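Long-range contacts in multicopper oxidase type 1 (Nitrosomonas europaea, PDB 3G5W), which probably oxidises its substrates with bound copper, as a two-domain, laccase-like blue multicopper oxidase: residues Arg181-Asp186 / Glu273-Gly278; Asp43-Val48 / Thr89-Ala94. One frame throughout, in Å; residues are numbered along the deposited sequence.

Contact 1. Residues Arg181-Asp186 / Glu273-Gly278; sequences RVKKGD and EYEEVG
V182 lies over the ring of Y274 where two parallel strands of a cupredoxin-like β-sandwich end side by side. Its CG2 sits 3.8 Å from the centroid of the Y274 ring, only 10° off the ring normal, a CH-π contact with the methyl over the middle of the face. A β-branched valine suits the spot because it favours extended backbone and offers a compact methyl to the flat ring. The strands are joined by V182 N giving a nearly straight bond to E273 O, and by E275 N meeting V182 O at 2.9 Å, close to the C=O axis.

On the other face of the sheet, R181 and E273 run alongside each other, both extended. R181 NE meets E273 OE2 at 2.9 Å in a salt bridge, guanidinium and carboxylate planes 26° apart and nearly coplanar. A water bridges the pair, accepting from R181 NH2 and donating to E273 OE1, which is also hydrogen-bonded to the hydroxyl of Y284. Long side chains of opposite charge suit neighbouring strands here, since their ends can pair while the chains run alongside.

Past the strands, E276 turns back through a bend at chi2 (87°), bringing its carboxylate to K184 N; OE1 takes the stronger bond, at 2.9 Å, and OE2 a weak one. K184 is inside a type II turn from K183 to D186; at G185 (positive phi) a CB would press on the carbonyl O of K184, which is why glycine belongs here. Further out, W248 meets the Y274 ring, and the Y274 hydroxyl is bonded to N244 N. The turn is braced by D186, whose OD1 bonds T136 while OD2 accepts from K183 N at 2.9 Å, on the anti side of the carboxylate.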
ATOM      1  N   ARG A 181       7.017 -11.648 -25.208  1.00 18.91           N
ATOM      2  CA  ARG A 181       6.520 -12.372 -26.383  1.00 19.67           C
ATOM      3  C   ARG A 181       6.237 -13.825 -26.059  1.00 19.95           C
ATOM      4  O   ARG A 181       7.106 -14.539 -25.556  1.00 20.31           O
ATOM      5  CB  ARG A 181       7.490 -12.260 -27.567  1.00 19.56           C
ATOM      6  CG  ARG A 181       7.589 -10.858 -28.123  1.00 20.99           C
ATOM      7  CD  ARG A 181       8.507 -10.770 -29.318  1.00 21.68           C
ATOM      8  NE  ARG A 181       8.310  -9.502 -30.023  1.00 23.30           N
ATOM      9  CZ  ARG A 181       8.993  -9.119 -31.096  1.00 23.12           C
ATOM     10  NH1 ARG A 181       9.941  -9.903 -31.601  1.00 22.60           N
ATOM     11  NH2 ARG A 181       8.732  -7.946 -31.663  1.00 22.64           N
ATOM     12  N   VAL A 182       5.013 -14.254 -26.356  1.00 20.24           N
ATOM     13  CA  VAL A 182       4.532 -15.582 -25.971  1.00 20.68           C
ATOM     14  C   VAL A 182       3.757 -16.249 -27.103  1.00 21.65           C
ATOM     15  O   VAL A 182       3.492 -15.630 -28.136  1.00 21.24           O
ATOM     16  CB  VAL A 182       3.597 -15.518 -24.730  1.00 20.66           C
ATOM     17  CG1 VAL A 182       4.349 -15.016 -23.492  1.00 19.94           C
ATOM     18  CG2 VAL A 182       2.366 -14.654 -25.017  1.00 20.51           C
ATOM     19  N   LYS A 183       3.398 -17.514 -26.893  1.00 22.50           N
ATOM     20  CA  LYS A 183       2.425 -18.190 -27.748  1.00 23.63           C
ATOM     21  C   LYS A 183       1.398 -18.902 -26.878  1.00 23.58           C
ATOM     22  O   LYS A 183       1.630 -19.124 -25.693  1.00 23.54           O
ATOM     23  CB  LYS A 183       3.107 -19.172 -28.708  1.00 23.99           C
ATOM     24  CG  LYS A 183       3.615 -20.450 -28.069  1.00 26.21           C
ATOM     25  CD  LYS A 183       4.516 -21.219 -29.029  1.00 29.25           C
ATOM     26  CE  LYS A 183       5.030 -22.502 -28.384  1.00 32.40           C
ATOM     27  NZ  LYS A 183       5.927 -22.253 -27.202  1.00 34.18           N
ATOM     28  N   LYS A 184       0.266 -19.266 -27.471  1.00 23.89           N
ATOM     29  CA  LYS A 184      -0.788 -19.959 -26.741  1.00 24.17           C
ATOM     30  C   LYS A 184      -0.254 -21.253 -26.127  1.00 23.93           C
ATOM     31  O   LYS A 184       0.487 -21.999 -26.776  1.00 24.27           O
ATOM     32  CB  LYS A 184      -1.978 -20.236 -27.663  1.00 24.59           C
ATOM     33  CG  LYS A 184      -3.274 -20.529 -26.939  1.00 25.92           C
ATOM     34  CD  LYS A 184      -4.409 -20.701 -27.937  1.00 29.30           C
ATOM     35  CE  LYS A 184      -5.566 -21.497 -27.348  1.00 32.16           C
ATOM     36  NZ  LYS A 184      -6.098 -20.877 -26.106  1.00 33.97           N
ATOM     37  N   GLY A 185      -0.611 -21.502 -24.870  1.00 23.47           N
ATOM     38  CA  GLY A 185      -0.107 -22.669 -24.142  1.00 23.00           C
ATOM     39  C   GLY A 185       1.080 -22.385 -23.230  1.00 22.79           C
ATOM     40  O   GLY A 185       1.405 -23.200 -22.367  1.00 23.02           O
ATOM     41  N   ASP A 186       1.735 -21.237 -23.422  1.00 22.10           N
ATOM     42  CA  ASP A 186       2.831 -20.810 -22.546  1.00 21.84           C
ATOM     43  C   ASP A 186       2.298 -20.547 -21.146  1.00 21.03           C
ATOM     44  O   ASP A 186       1.113 -20.251 -20.962  1.00 20.88           O
ATOM     45  CB  ASP A 186       3.491 -19.520 -23.056  1.00 21.89           C
ATOM     46  CG  ASP A 186       4.717 -19.768 -23.929  1.00 23.51           C
ATOM     47  OD1 ASP A 186       5.497 -20.717 -23.677  1.00 26.47           O
ATOM     48  OD2 ASP A 186       4.923 -18.971 -24.860  1.00 23.91           O
ATOM     49  N   GLU A 273       2.713  -9.810 -26.211  1.00 20.87           N
ATOM     50  CA  GLU A 273       2.419 -10.085 -27.631  1.00 21.72           C
ATOM     51  C   GLU A 273       2.352 -11.589 -27.902  1.00 21.99           C
ATOM     52  O   GLU A 273       3.344 -12.297 -27.718  1.00 21.65           O
ATOM     53  CB  GLU A 273       3.508  -9.482 -28.534  1.00 21.78           C
ATOM     54  CG  GLU A 273       3.667  -7.966 -28.466  1.00 22.11           C
ATOM     55  CD  GLU A 273       4.858  -7.447 -29.266  1.00 22.35           C
ATOM     56  OE1 GLU A 273       4.938  -6.213 -29.478  1.00 24.28           O
ATOM     57  OE2 GLU A 273       5.724  -8.254 -29.681  1.00 23.32           O
ATOM     58  N   TYR A 274       1.192 -12.080 -28.343  1.00 22.57           N
ATOM     59  CA  TYR A 274       1.076 -13.472 -28.788  1.00 23.39           C
ATOM     60  C   TYR A 274       1.464 -13.591 -30.256  1.00 24.65           C
ATOM     61  O   TYR A 274       1.038 -12.783 -31.086  1.00 24.59           O
ATOM     62  CB  TYR A 274      -0.347 -13.972 -28.662  1.00 22.73           C
ATOM     63  CG  TYR A 274      -0.815 -14.363 -27.288  1.00 21.92           C
ATOM     64  CD1 TYR A 274      -1.117 -15.694 -27.007  1.00 21.10           C
ATOM     65  CD2 TYR A 274      -1.018 -13.406 -26.286  1.00 20.92           C
ATOM     66  CE1 TYR A 274      -1.587 -16.071 -25.776  1.00 21.13           C
ATOM     67  CE2 TYR A 274      -1.493 -13.781 -25.035  1.00 20.15           C
ATOM     68  CZ  TYR A 274      -1.775 -15.118 -24.797  1.00 21.00           C
ATOM     69  OH  TYR A 274      -2.261 -15.534 -23.593  1.00 20.27           O
ATOM     70  N   GLU A 275       2.246 -14.612 -30.588  1.00 26.24           N
ATOM     71  CA  GLU A 275       2.666 -14.783 -31.976  1.00 28.31           C
ATOM     72  C   GLU A 275       1.483 -15.084 -32.899  1.00 28.60           C
ATOM     73  O   GLU A 275       1.530 -14.762 -34.082  1.00 29.29           O
ATOM     74  CB  GLU A 275       3.783 -15.823 -32.115  1.00 28.37           C
ATOM     75  CG  GLU A 275       3.457 -17.209 -31.643  1.00 29.71           C
ATOM     76  CD  GLU A 275       4.570 -18.201 -31.964  1.00 30.71           C
ATOM     77  OE1 GLU A 275       5.734 -17.961 -31.555  1.00 33.59           O
ATOM     78  OE2 GLU A 275       4.274 -19.226 -32.618  1.00 33.79           O
ATOM     79  N   GLU A 276       0.419 -15.663 -32.341  1.00 29.22           N
ATOM     80  CA  GLU A 276      -0.798 -15.984 -33.096  1.00 29.73           C
ATOM     81  C   GLU A 276      -1.469 -14.765 -33.746  1.00 29.79           C
ATOM     82  O   GLU A 276      -1.966 -14.860 -34.875  1.00 29.70           O
ATOM     83  CB  GLU A 276      -1.808 -16.735 -32.217  1.00 29.95           C
ATOM     84  CG  GLU A 276      -1.431 -18.188 -31.897  1.00 30.93           C
ATOM     85  CD  GLU A 276      -0.542 -18.341 -30.664  1.00 32.29           C
ATOM     86  OE1 GLU A 276      -0.192 -19.491 -30.328  1.00 33.02           O
ATOM     87  OE2 GLU A 276      -0.193 -17.326 -30.026  1.00 32.67           O
ATOM     88  N   VAL A 277      -1.486 -13.625 -33.047  1.00 29.56           N
ATOM     89  CA  VAL A 277      -2.141 -12.417 -33.582  1.00 29.40           C
ATOM     90  C   VAL A 277      -1.201 -11.479 -34.349  1.00 29.42           C
ATOM     91  O   VAL A 277      -1.658 -10.629 -35.112  1.00 29.52           O
ATOM     92  CB  VAL A 277      -2.950 -11.619 -32.500  1.00 29.31           C
ATOM     93  CG1 VAL A 277      -3.933 -12.535 -31.769  1.00 28.88           C
ATOM     94  CG2 VAL A 277      -2.031 -10.912 -31.522  1.00 28.84           C
ATOM     95  N   GLY A 278       0.102 -11.628 -34.139  1.00 29.60           N
ATOM     96  CA  GLY A 278       1.091 -10.795 -34.821  1.00 29.82           C
ATOM     97  C   GLY A 278       1.088  -9.355 -34.341  1.00 29.94           C
ATOM     98  O   GLY A 278       0.275  -8.965 -33.499  1.00 30.07           O
TER
HETATM   99  O   HOH W   1       6.796  -5.335 -31.173  1.00 24.12           O

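Contact 2. Residues Asp43-Val48 / Thr89-Ala94; sequences DVTVNV and TYKFKA
With CG anti to its backbone N (chi1 -171°) and bends at chi3 and chi4, K93 curls its NZ back to D43, 2.9 Å from OD1 on the syn side of the carboxylate. D43 OD2 has a second cation, K2, and a water donates to D43 OD2 and accepts from K93 NZ; an alanine in place of D43 would probably leave both ammonium groups without their shared counter-charge. F92 has CG between its backbone N and carbonyl carbon (chi1 56°), which sets its ring beside V44, whose CB lies over one face, 4.2 Å from the centroid, and whose CG1 touches F92 CZ at 3.8 Å. On the polar face T89 OG1 donates to N47 OD1 at 2.6 Å, in the carbonyl plane on a lone pair, and K91 NZ reaches T45 OG1. Threonine, asparagine and charged residues suit this face, where their polar groups can pair across the strands; valines and aromatics pack on the other. Paired backbone bonds tie V44-F92 and V46-Y90.

W60, which lines a copper-oxygen pocket, meets both Y90 and F92. Strand 43-50 lies between antiparallel strand 87-93 and strand 2-15 in one cupredoxin-like sheet, with F5, L7 and I9 of strand 2-15 packing against V44, V46 and V48.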
ATOM      1  N   ASP A  43      27.130 -22.650  -2.020  1.00 24.60           N
ATOM      2  CA  ASP A  43      27.987 -21.795  -1.213  1.00 25.15           C
ATOM      3  C   ASP A  43      28.544 -20.702  -2.100  1.00 24.75           C
ATOM      4  O   ASP A  43      29.384 -20.949  -2.984  1.00 24.85           O
ATOM      5  CB  ASP A  43      29.101 -22.607  -0.548  1.00 25.71           C
ATOM      6  CG  ASP A  43      28.568 -23.589   0.485  1.00 28.45           C
ATOM      7  OD1 ASP A  43      27.541 -23.291   1.145  1.00 30.87           O
ATOM      8  OD2 ASP A  43      29.178 -24.668   0.642  1.00 33.08           O
ATOM      9  N   VAL A  44      28.044 -19.493  -1.872  1.00 24.01           N
ATOM     10  CA  VAL A  44      28.322 -18.350  -2.730  1.00 23.56           C
ATOM     11  C   VAL A  44      29.409 -17.481  -2.114  1.00 23.33           C
ATOM     12  O   VAL A  44      29.390 -17.210  -0.917  1.00 23.01           O
ATOM     13  CB  VAL A  44      27.039 -17.522  -2.990  1.00 23.64           C
ATOM     14  CG1 VAL A  44      27.316 -16.334  -3.899  1.00 23.08           C
ATOM     15  CG2 VAL A  44      25.949 -18.410  -3.605  1.00 23.75           C
ATOM     16  N   THR A  45      30.366 -17.081  -2.949  1.00 23.21           N
ATOM     17  CA  THR A  45      31.389 -16.102  -2.587  1.00 23.17           C
ATOM     18  C   THR A  45      31.340 -14.951  -3.592  1.00 22.83           C
ATOM     19  O   THR A  45      31.402 -15.170  -4.808  1.00 23.01           O
ATOM     20  CB  THR A  45      32.806 -16.738  -2.589  1.00 23.23           C
ATOM     21  OG1 THR A  45      32.866 -17.785  -1.617  1.00 23.99           O
ATOM     22  CG2 THR A  45      33.873 -15.702  -2.265  1.00 23.95           C
ATOM     23  N   VAL A  46      31.221 -13.724  -3.094  1.00 22.36           N
ATOM     24  CA  VAL A  46      31.205 -12.561  -3.980  1.00 21.90           C
ATOM     25  C   VAL A  46      32.269 -11.554  -3.564  1.00 21.96           C
ATOM     26  O   VAL A  46      32.226 -11.026  -2.451  1.00 21.79           O
ATOM     27  CB  VAL A  46      29.819 -11.864  -4.040  1.00 21.95           C
ATOM     28  CG1 VAL A  46      29.816 -10.786  -5.122  1.00 21.17           C
ATOM     29  CG2 VAL A  46      28.706 -12.878  -4.304  1.00 21.22           C
ATOM     30  N   ASN A  47      33.223 -11.314  -4.459  1.00 21.72           N
ATOM     31  CA  ASN A  47      34.266 -10.312  -4.244  1.00 21.85           C
ATOM     32  C   ASN A  47      33.824  -8.990  -4.849  1.00 21.54           C
ATOM     33  O   ASN A  47      33.600  -8.893  -6.058  1.00 21.72           O
ATOM     34  CB  ASN A  47      35.606 -10.778  -4.838  1.00 21.96           C
ATOM     35  CG  ASN A  47      36.001 -12.162  -4.362  1.00 22.59           C
ATOM     36  OD1 ASN A  47      36.214 -12.386  -3.173  1.00 22.92           O
ATOM     37  ND2 ASN A  47      36.076 -13.106  -5.292  1.00 24.60           N
ATOM     38  N   VAL A  48      33.671  -7.983  -3.994  1.00 21.40           N
ATOM     39  CA  VAL A  48      33.140  -6.680  -4.399  1.00 21.58           C
ATOM     40  C   VAL A  48      34.196  -5.571  -4.316  1.00 22.15           C
ATOM     41  O   VAL A  48      34.645  -5.224  -3.224  1.00 21.96           O
ATOM     42  CB  VAL A  48      31.894  -6.302  -3.546  1.00 21.49           C
ATOM     43  CG1 VAL A  48      31.293  -4.978  -4.013  1.00 20.96           C
ATOM     44  CG2 VAL A  48      30.859  -7.407  -3.621  1.00 20.79           C
ATOM     45  N   THR A  89      34.790  -9.220   0.602  1.00 21.50           N
ATOM     46  CA  THR A  89      34.275 -10.511   0.177  1.00 21.33           C
ATOM     47  C   THR A  89      33.086 -10.970   1.024  1.00 20.94           C
ATOM     48  O   THR A  89      33.182 -11.068   2.251  1.00 20.52           O
ATOM     49  CB  THR A  89      35.393 -11.572   0.174  1.00 21.32           C
ATOM     50  OG1 THR A  89      36.376 -11.212  -0.814  1.00 22.09           O
ATOM     51  CG2 THR A  89      34.840 -12.953  -0.144  1.00 21.49           C
ATOM     52  N   TYR A  90      31.973 -11.253   0.349  1.00 20.86           N
ATOM     53  CA  TYR A  90      30.786 -11.830   0.988  1.00 20.77           C
ATOM     54  C   TYR A  90      30.748 -13.338   0.784  1.00 21.13           C
ATOM     55  O   TYR A  90      31.002 -13.820  -0.323  1.00 21.08           O
ATOM     56  CB  TYR A  90      29.512 -11.189   0.420  1.00 20.38           C
ATOM     57  CG  TYR A  90      29.425  -9.704   0.693  1.00 18.93           C
ATOM     58  CD1 TYR A  90      28.858  -9.229   1.879  1.00 18.18           C
ATOM     59  CD2 TYR A  90      29.908  -8.781  -0.221  1.00 17.56           C
ATOM     60  CE1 TYR A  90      28.773  -7.870   2.137  1.00 17.45           C
ATOM     61  CE2 TYR A  90      29.837  -7.409   0.036  1.00 18.28           C
ATOM     62  CZ  TYR A  90      29.266  -6.969   1.215  1.00 17.93           C
ATOM     63  OH  TYR A  90      29.199  -5.626   1.483  1.00 19.11           O
ATOM     64  N   LYS A  91      30.444 -14.067   1.859  1.00 21.64           N
ATOM     65  CA  LYS A  91      30.335 -15.524   1.831  1.00 22.23           C
ATOM     66  C   LYS A  91      29.055 -15.971   2.519  1.00 22.27           C
ATOM     67  O   LYS A  91      28.862 -15.731   3.710  1.00 22.03           O
ATOM     68  CB  LYS A  91      31.546 -16.183   2.502  1.00 22.76           C
ATOM     69  CG  LYS A  91      32.775 -16.247   1.614  1.00 24.63           C
ATOM     70  CD  LYS A  91      33.938 -16.927   2.320  1.00 28.15           C
ATOM     71  CE  LYS A  91      35.152 -17.017   1.403  1.00 29.95           C
ATOM     72  NZ  LYS A  91      35.073 -18.189   0.472  1.00 31.93           N
ATOM     73  N   PHE A  92      28.173 -16.614   1.760  1.00 22.07           N
ATOM     74  CA  PHE A  92      26.902 -17.057   2.312  1.00 22.30           C
ATOM     75  C   PHE A  92      26.385 -18.296   1.584  1.00 22.40           C
ATOM     76  O   PHE A  92      26.758 -18.554   0.434  1.00 22.55           O
ATOM     77  CB  PHE A  92      25.865 -15.911   2.298  1.00 21.91           C
ATOM     78  CG  PHE A  92      25.630 -15.305   0.936  1.00 21.36           C
ATOM     79  CD1 PHE A  92      24.633 -15.800   0.104  1.00 21.38           C
ATOM     80  CD2 PHE A  92      26.402 -14.235   0.493  1.00 21.87           C
ATOM     81  CE1 PHE A  92      24.405 -15.248  -1.158  1.00 21.24           C
ATOM     82  CE2 PHE A  92      26.191 -13.673  -0.770  1.00 22.04           C
ATOM     83  CZ  PHE A  92      25.191 -14.181  -1.597  1.00 21.70           C
ATOM     84  N   LYS A  93      25.564 -19.080   2.274  1.00 22.87           N
ATOM     85  CA  LYS A  93      24.830 -20.177   1.641  1.00 23.58           C
ATOM     86  C   LYS A  93      23.578 -19.592   0.997  1.00 23.54           C
ATOM     87  O   LYS A  93      22.922 -18.730   1.585  1.00 23.54           O
ATOM     88  CB  LYS A  93      24.457 -21.248   2.670  1.00 23.83           C
ATOM     89  CG  LYS A  93      23.873 -22.535   2.068  1.00 24.06           C
ATOM     90  CD  LYS A  93      23.618 -23.622   3.116  1.00 25.17           C
ATOM     91  CE  LYS A  93      24.900 -24.350   3.554  1.00 28.19           C
ATOM     92  NZ  LYS A  93      25.646 -25.005   2.423  1.00 30.22           N
ATOM     93  N   ALA A  94      23.253 -20.046  -0.213  1.00 23.37           N
ATOM     94  CA  ALA A  94      22.070 -19.550  -0.914  1.00 23.51           C
ATOM     95  C   ALA A  94      20.826 -20.211  -0.340  1.00 23.53           C
ATOM     96  O   ALA A  94      20.505 -21.354  -0.666  1.00 23.70           O
ATOM     97  CB  ALA A  94      22.180 -19.797  -2.410  1.00 23.41           C
TER
HETATM   98  O   HOH W   2      28.026 -26.295   2.889  1.00 48.57           O

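Both segments of contact 2 precede those of contact 1 along the chain; contact 2 lies wholly in the first multicopper oxidase family region, while of contact 1 the 181-186 segment lies in the second. Their centres are 39 Å apart, on opposite sides of the chain's centre, with nearest atoms about 27 Å from each other. Contact 2 joins antiparallel strands 43-50 and 87-93, whereas contact 1 joins outermost strand 180-182 to strand 269-274 in parallel. The side chain of V48 is about 9 Å from the bound copper ion, and the Y274 side chain of contact 1 is about 13 Å from a bound copper-oxygen group. Each contact therefore ties together a different sheet of this two-domain copper protein.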